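Local coordinates for protein transcriptional regulator, LacI family (Arthrobacter sp., PDB 4RKR) that probably regulates transcription as a LacI-family protein and binds lactose in its periplasmic-binding-protein-like domain, probably as, or in place of, the sugar effector, at residues A[96-101]-A[108-113]; A[72-77]-A[92-97]. One frame throughout, in Å; residues are numbered along the deposited sequence.

Contact 1 of 2, residues A[96-101]-A[108-113]; sequences VLDENP and INFDYQ. With GLC (alpha-D-glucopyranose), chain E; GAL (beta-D-galactopyranose), chain B.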
# COMPACT_ATOMS: atom_id res chain seq x y z
N VAL A 96 9.18 10.78 16.40
CA VAL A 96 7.91 10.03 16.47
C VAL A 96 6.79 10.84 15.85
O VAL A 96 6.83 12.06 15.86
CB VAL A 96 7.50 9.68 17.92
CG1 VAL A 96 8.56 8.84 18.61
CG2 VAL A 96 7.20 10.91 18.75
N LEU A 97 5.80 10.14 15.29
CA LEU A 97 4.61 10.80 14.73
C LEU A 97 3.36 10.47 15.52
O LEU A 97 3.20 9.35 16.03
CB LEU A 97 4.39 10.43 13.26
CG LEU A 97 5.38 11.13 12.33
CD1 LEU A 97 6.58 10.25 12.05
CD2 LEU A 97 4.72 11.54 11.04
N ASP A 98 2.50 11.47 15.63
CA ASP A 98 1.13 11.28 16.06
C ASP A 98 1.00 10.61 17.42
O ASP A 98 0.09 9.82 17.61
CB ASP A 98 0.41 10.46 14.99
CG ASP A 98 -1.09 10.70 14.96
OD1 ASP A 98 -1.63 11.62 15.64
OD2 ASP A 98 -1.74 9.93 14.24
N GLU A 99 1.91 10.91 18.35
CA GLU A 99 1.76 10.45 19.73
C GLU A 99 2.56 11.31 20.69
O GLU A 99 3.42 12.08 20.27
CB GLU A 99 2.18 8.99 19.90
CG GLU A 99 3.66 8.69 19.69
CD GLU A 99 4.02 7.24 20.00
OE1 GLU A 99 4.35 6.96 21.16
OE2 GLU A 99 3.98 6.36 19.10
N ASN A 100 2.27 11.17 21.98
CA ASN A 100 3.02 11.86 23.01
C ASN A 100 4.50 11.46 22.94
O ASN A 100 4.86 10.32 23.23
CB ASN A 100 2.47 11.54 24.39
CG ASN A 100 3.13 12.36 25.48
OD1 ASN A 100 4.34 12.64 25.44
ND2 ASN A 100 2.33 12.77 26.47
N PRO A 101 5.36 12.41 22.55
CA PRO A 101 6.74 12.06 22.28
C PRO A 101 7.55 11.76 23.54
O PRO A 101 8.63 11.19 23.44
CB PRO A 101 7.27 13.32 21.60
CG PRO A 101 6.50 14.42 22.22
CD PRO A 101 5.12 13.86 22.45
N ILE A 108 6.42 14.98 15.47
CA ILE A 108 5.48 15.60 14.51
C ILE A 108 4.07 15.19 14.91
O ILE A 108 3.77 13.99 15.01
CB ILE A 108 5.68 15.08 13.07
CG1 ILE A 108 7.11 15.32 12.56
CG2 ILE A 108 4.64 15.66 12.12
CD1 ILE A 108 7.56 16.76 12.55
N ASN A 109 3.20 16.17 15.13
CA ASN A 109 1.81 15.86 15.41
C ASN A 109 0.87 16.69 14.56
O ASN A 109 1.29 17.61 13.85
CB ASN A 109 1.51 16.02 16.89
CG ASN A 109 1.65 17.43 17.35
OD1 ASN A 109 2.67 18.08 17.11
ND2 ASN A 109 0.63 17.92 18.01
N PHE A 110 -0.41 16.36 14.61
CA PHE A 110 -1.38 16.95 13.72
C PHE A 110 -2.46 17.66 14.52
O PHE A 110 -2.79 17.28 15.65
CB PHE A 110 -1.97 15.86 12.85
CG PHE A 110 -0.93 15.04 12.13
CD1 PHE A 110 -0.26 15.57 11.04
CD2 PHE A 110 -0.61 13.77 12.55
CE1 PHE A 110 0.70 14.83 10.38
CE2 PHE A 110 0.35 13.02 11.89
CZ PHE A 110 1.01 13.54 10.80
N ASP A 111 -3.00 18.72 13.93
CA ASP A 111 -4.02 19.51 14.59
C ASP A 111 -5.38 18.88 14.32
O ASP A 111 -6.01 19.19 13.32
CB ASP A 111 -3.97 20.94 14.06
CG ASP A 111 -4.87 21.87 14.82
OD1 ASP A 111 -5.62 21.39 15.71
OD2 ASP A 111 -4.81 23.07 14.53
N TYR A 112 -5.83 18.00 15.21
CA TYR A 112 -7.09 17.26 14.97
C TYR A 112 -8.36 18.09 15.24
O TYR A 112 -9.45 17.73 14.78
CB TYR A 112 -7.13 15.95 15.76
CG TYR A 112 -6.25 14.87 15.15
CD1 TYR A 112 -6.51 14.37 13.88
CD2 TYR A 112 -5.15 14.36 15.84
CE1 TYR A 112 -5.70 13.41 13.31
CE2 TYR A 112 -4.34 13.39 15.28
CZ TYR A 112 -4.62 12.92 14.01
OH TYR A 112 -3.85 11.96 13.43
N GLN A 113 -8.21 19.17 15.99
CA GLN A 113 -9.28 20.13 16.20
C GLN A 113 -9.57 20.95 14.95
O GLN A 113 -10.73 21.16 14.59
CB GLN A 113 -8.93 21.08 17.33
CG GLN A 113 -8.90 20.39 18.68
CD GLN A 113 -8.76 21.38 19.81
OE1 GLN A 113 -8.59 22.59 19.60
NE2 GLN A 113 -8.83 20.87 21.03
C1 GLC E . -1.48 6.44 17.53
C2 GLC E . -2.13 7.68 16.90
C3 GLC E . -3.08 7.30 15.78
C4 GLC E . -2.37 6.42 14.78
C5 GLC E . -1.83 5.19 15.50
C6 GLC E . -1.11 4.27 14.52
O1 GLC E . -2.47 5.73 18.28
O2 GLC E . -2.88 8.41 17.86
O3 GLC E . -3.62 8.48 15.18
O4 GLC E . -3.31 6.02 13.79
O5 GLC E . -0.93 5.54 16.56
O6 GLC E . -0.40 3.26 15.25
C1 GAL B . -2.89 6.31 12.46
C2 GAL B . -3.93 5.78 11.47
C3 GAL B . -3.56 6.17 10.04
C4 GAL B . -3.28 7.66 9.95
C5 GAL B . -2.29 8.09 11.02
C6 GAL B . -2.11 9.60 10.98
O2 GAL B . -3.96 4.36 11.58
O3 GAL B . -4.60 5.87 9.11
O4 GAL B . -4.51 8.37 10.12
O5 GAL B . -2.74 7.72 12.32
O6 GAL B . -0.93 9.93 11.71
O HOH W 1 -0.95 13.97 16.88
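Y112 gives its phenolic proton to D98, with OH and OD2 3.0 Å apart; the donor stands on the syn side of the carboxylate, 34° out of its plane. The same OD2 also accepts from both sugar rings, at 2.6 Å from O3 of the glucose and 2.7 Å from O6 of the galactose, so one oxygen collects three hydroxyl donors. OD1 lies at the edge of the Y112 ring and takes a 2.7 Å bond from a water, whose second link, to F110 N, is weak. D98 carries its CG opposite the backbone N (chi1 -154°), which sends the carboxylate across to Y112, while CE2 of F110 comes to 3.3 Å from galactose O6. Behind this shell the parallel strands fix the backbone: I108 N bonds to V96 O and D98 N to I108 O, both nearly straight. L97 and I108 lie side by side on one face of the sheet, CG 4.0 Å from CB, over helix 246-262. R151, bonded to both sugars, is only a long, weak ion-pair partner of D98. Three donors on a buried carboxylate oxygen would be expected to favour its charged form, making D98 an acceptor that reads hydroxyls of both sugar units.

Contact 2 of 2, residues A[72-77]-A[92-97]; sequences DAVIGY and RPLIVL. With GAL (beta-D-galactopyranose), chain B.
V74, I75 and G76 pair in register with L94, I95 and V96 as neighbouring parallel strands, their axes 4.8 Å apart and only 1° from exact alignment. Four hydrogen bonds alternate along the ladder: V74 N to P93 O, I95 N to V74 O, G76 N to I95 O and L97 N to G76 O. The last is the least straight, at 150°, its donor tilted from the carbonyl plane at the end of the ladder nearer the sugar.

On one face V74 and L94 point the same way, CG1 3.5 Å from CD1. With CG trans to N (chi1 177°), L94 extends CD1 alongside the valine, and both side chains pack against L89 of helix 82-89. On the other face I75 and I95 run alongside each other, and I75 CG2 touches L97 CD1 at 4.0 Å; helix 246-262 covers this face through L257 and V249.

At the sugar end Y77 crosses L97. CB of the leucine sits over one face of the ring, 3.8 Å from its centroid, in a CH-pi contact, while galactose O6 lies at the ring edge, 2.7 Å from OH. Y29 shares that hydroxyl, and F30 and F33 meet the ring edge-to-face. Replacing Y77 by alanine is likely to leave galactose O6 without its phenolic partner and to open a gap where the ring now packs against L97, F30 and F33.

The two strands and helix 82-89 form a beta-alpha-beta unit of the Rossmann-like half of a periplasmic-binding-protein fold, in which the residues following the C-terminal ends of the parallel strands line the sugar cleft; here Y77 does so.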
# COMPACT_ATOMS: atom_id res chain seq x y z
N ASP A 72 21.39 5.28 12.61
CA ASP A 72 21.85 6.45 13.36
C ASP A 72 20.67 7.22 13.91
O ASP A 72 20.85 8.14 14.70
CB ASP A 72 22.66 7.38 12.45
CG ASP A 72 23.85 6.69 11.84
OD1 ASP A 72 24.57 5.98 12.58
OD2 ASP A 72 24.06 6.85 10.62
N ALA A 73 19.47 6.85 13.47
CA ALA A 73 18.25 7.56 13.81
C ALA A 73 17.04 6.73 13.42
O ALA A 73 17.13 5.82 12.60
CB ALA A 73 18.21 8.90 13.08
N VAL A 74 15.91 7.04 14.04
CA VAL A 74 14.66 6.38 13.72
C VAL A 74 13.58 7.39 13.54
O VAL A 74 13.44 8.33 14.33
CB VAL A 74 14.21 5.40 14.83
CG1 VAL A 74 12.78 4.93 14.59
CG2 VAL A 74 15.15 4.21 14.89
N ILE A 75 12.80 7.18 12.50
CA ILE A 75 11.55 7.88 12.30
C ILE A 75 10.45 6.83 12.36
O ILE A 75 10.55 5.76 11.74
CB ILE A 75 11.52 8.51 10.91
CG1 ILE A 75 12.57 9.61 10.82
CG2 ILE A 75 10.11 9.03 10.59
CD1 ILE A 75 12.85 10.07 9.40
N GLY A 76 9.39 7.10 13.09
CA GLY A 76 8.37 6.07 13.19
C GLY A 76 7.10 6.37 13.93
O GLY A 76 6.99 7.34 14.71
N TYR A 77 6.13 5.51 13.66
CA TYR A 77 4.93 5.37 14.47
C TYR A 77 5.21 4.24 15.46
O TYR A 77 5.42 3.10 15.05
CB TYR A 77 3.74 5.04 13.58
CG TYR A 77 3.17 6.23 12.83
CD1 TYR A 77 3.77 6.69 11.64
CD2 TYR A 77 2.03 6.87 13.28
CE1 TYR A 77 3.23 7.77 10.95
CE2 TYR A 77 1.49 7.95 12.61
CZ TYR A 77 2.09 8.39 11.45
OH TYR A 77 1.56 9.46 10.81
N ARG A 92 21.04 8.71 19.76
CA ARG A 92 20.56 8.52 18.42
C ARG A 92 19.10 9.03 18.37
O ARG A 92 18.25 8.54 19.08
CB ARG A 92 20.69 7.04 18.03
CG ARG A 92 22.12 6.51 18.07
CD ARG A 92 22.21 5.00 17.92
NE ARG A 92 21.80 4.30 19.14
CZ ARG A 92 21.96 3.00 19.35
NH1 ARG A 92 22.53 2.23 18.42
NH2 ARG A 92 21.55 2.46 20.50
N PRO A 93 18.84 10.07 17.56
CA PRO A 93 17.53 10.72 17.57
C PRO A 93 16.38 9.86 17.11
O PRO A 93 16.47 9.16 16.08
CB PRO A 93 17.70 11.91 16.60
CG PRO A 93 18.94 11.66 15.87
CD PRO A 93 19.81 10.80 16.73
N LEU A 94 15.31 9.93 17.88
CA LEU A 94 14.03 9.38 17.52
C LEU A 94 13.11 10.53 17.17
O LEU A 94 12.98 11.49 17.94
CB LEU A 94 13.42 8.61 18.69
CG LEU A 94 12.01 8.05 18.45
CD1 LEU A 94 12.03 7.07 17.27
CD2 LEU A 94 11.48 7.37 19.71
N ILE A 95 12.47 10.41 16.01
CA ILE A 95 11.40 11.30 15.61
C ILE A 95 10.15 10.47 15.53
O ILE A 95 10.06 9.56 14.69
CB ILE A 95 11.69 11.89 14.23
CG1 ILE A 95 13.00 12.69 14.30
CG2 ILE A 95 10.52 12.77 13.79
CD1 ILE A 95 13.48 13.16 12.96
N VAL A 96 9.18 10.78 16.40
CA VAL A 96 7.91 10.03 16.47
C VAL A 96 6.79 10.84 15.85
O VAL A 96 6.83 12.06 15.86
CB VAL A 96 7.50 9.68 17.92
CG1 VAL A 96 8.56 8.84 18.61
CG2 VAL A 96 7.20 10.91 18.75
N LEU A 97 5.80 10.14 15.29
CA LEU A 97 4.61 10.80 14.73
C LEU A 97 3.36 10.47 15.52
O LEU A 97 3.20 9.35 16.03
CB LEU A 97 4.39 10.43 13.26
CG LEU A 97 5.38 11.13 12.33
CD1 LEU A 97 6.58 10.25 12.05
CD2 LEU A 97 4.72 11.54 11.04
C1 GAL B . -2.89 6.31 12.46
C2 GAL B . -3.93 5.78 11.47
C3 GAL B . -3.56 6.17 10.04
C4 GAL B . -3.28 7.66 9.95
C5 GAL B . -2.29 8.09 11.02
C6 GAL B . -2.11 9.60 10.98
O2 GAL B . -3.96 4.36 11.58
O3 GAL B . -4.60 5.87 9.11
O4 GAL B . -4.51 8.37 10.12
O5 GAL B . -2.74 7.72 12.32
O6 GAL B . -0.93 9.93 11.71

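In the fold
From the N terminus, the chain leaves strand 73-76, passes through helix 82-89 and returns along strand 94-97, where contact 2 closes the excursion. Contact 1 then closes a shorter loop, from 96-101 to strand 106-110 and the start of helix 112-125. The two loops neither nest nor cross: they follow one another and share V96 and L97, so strand 94-97 stands between its two neighbours in the sheet. The centres of the two contacts are about 14 Å apart, yet they meet at the cleft, where D98 CB packs 3.6 Å from Y77 CE2. Together they tie three successive parallel strands to one wall of the sugar site, and both reach galactose O6.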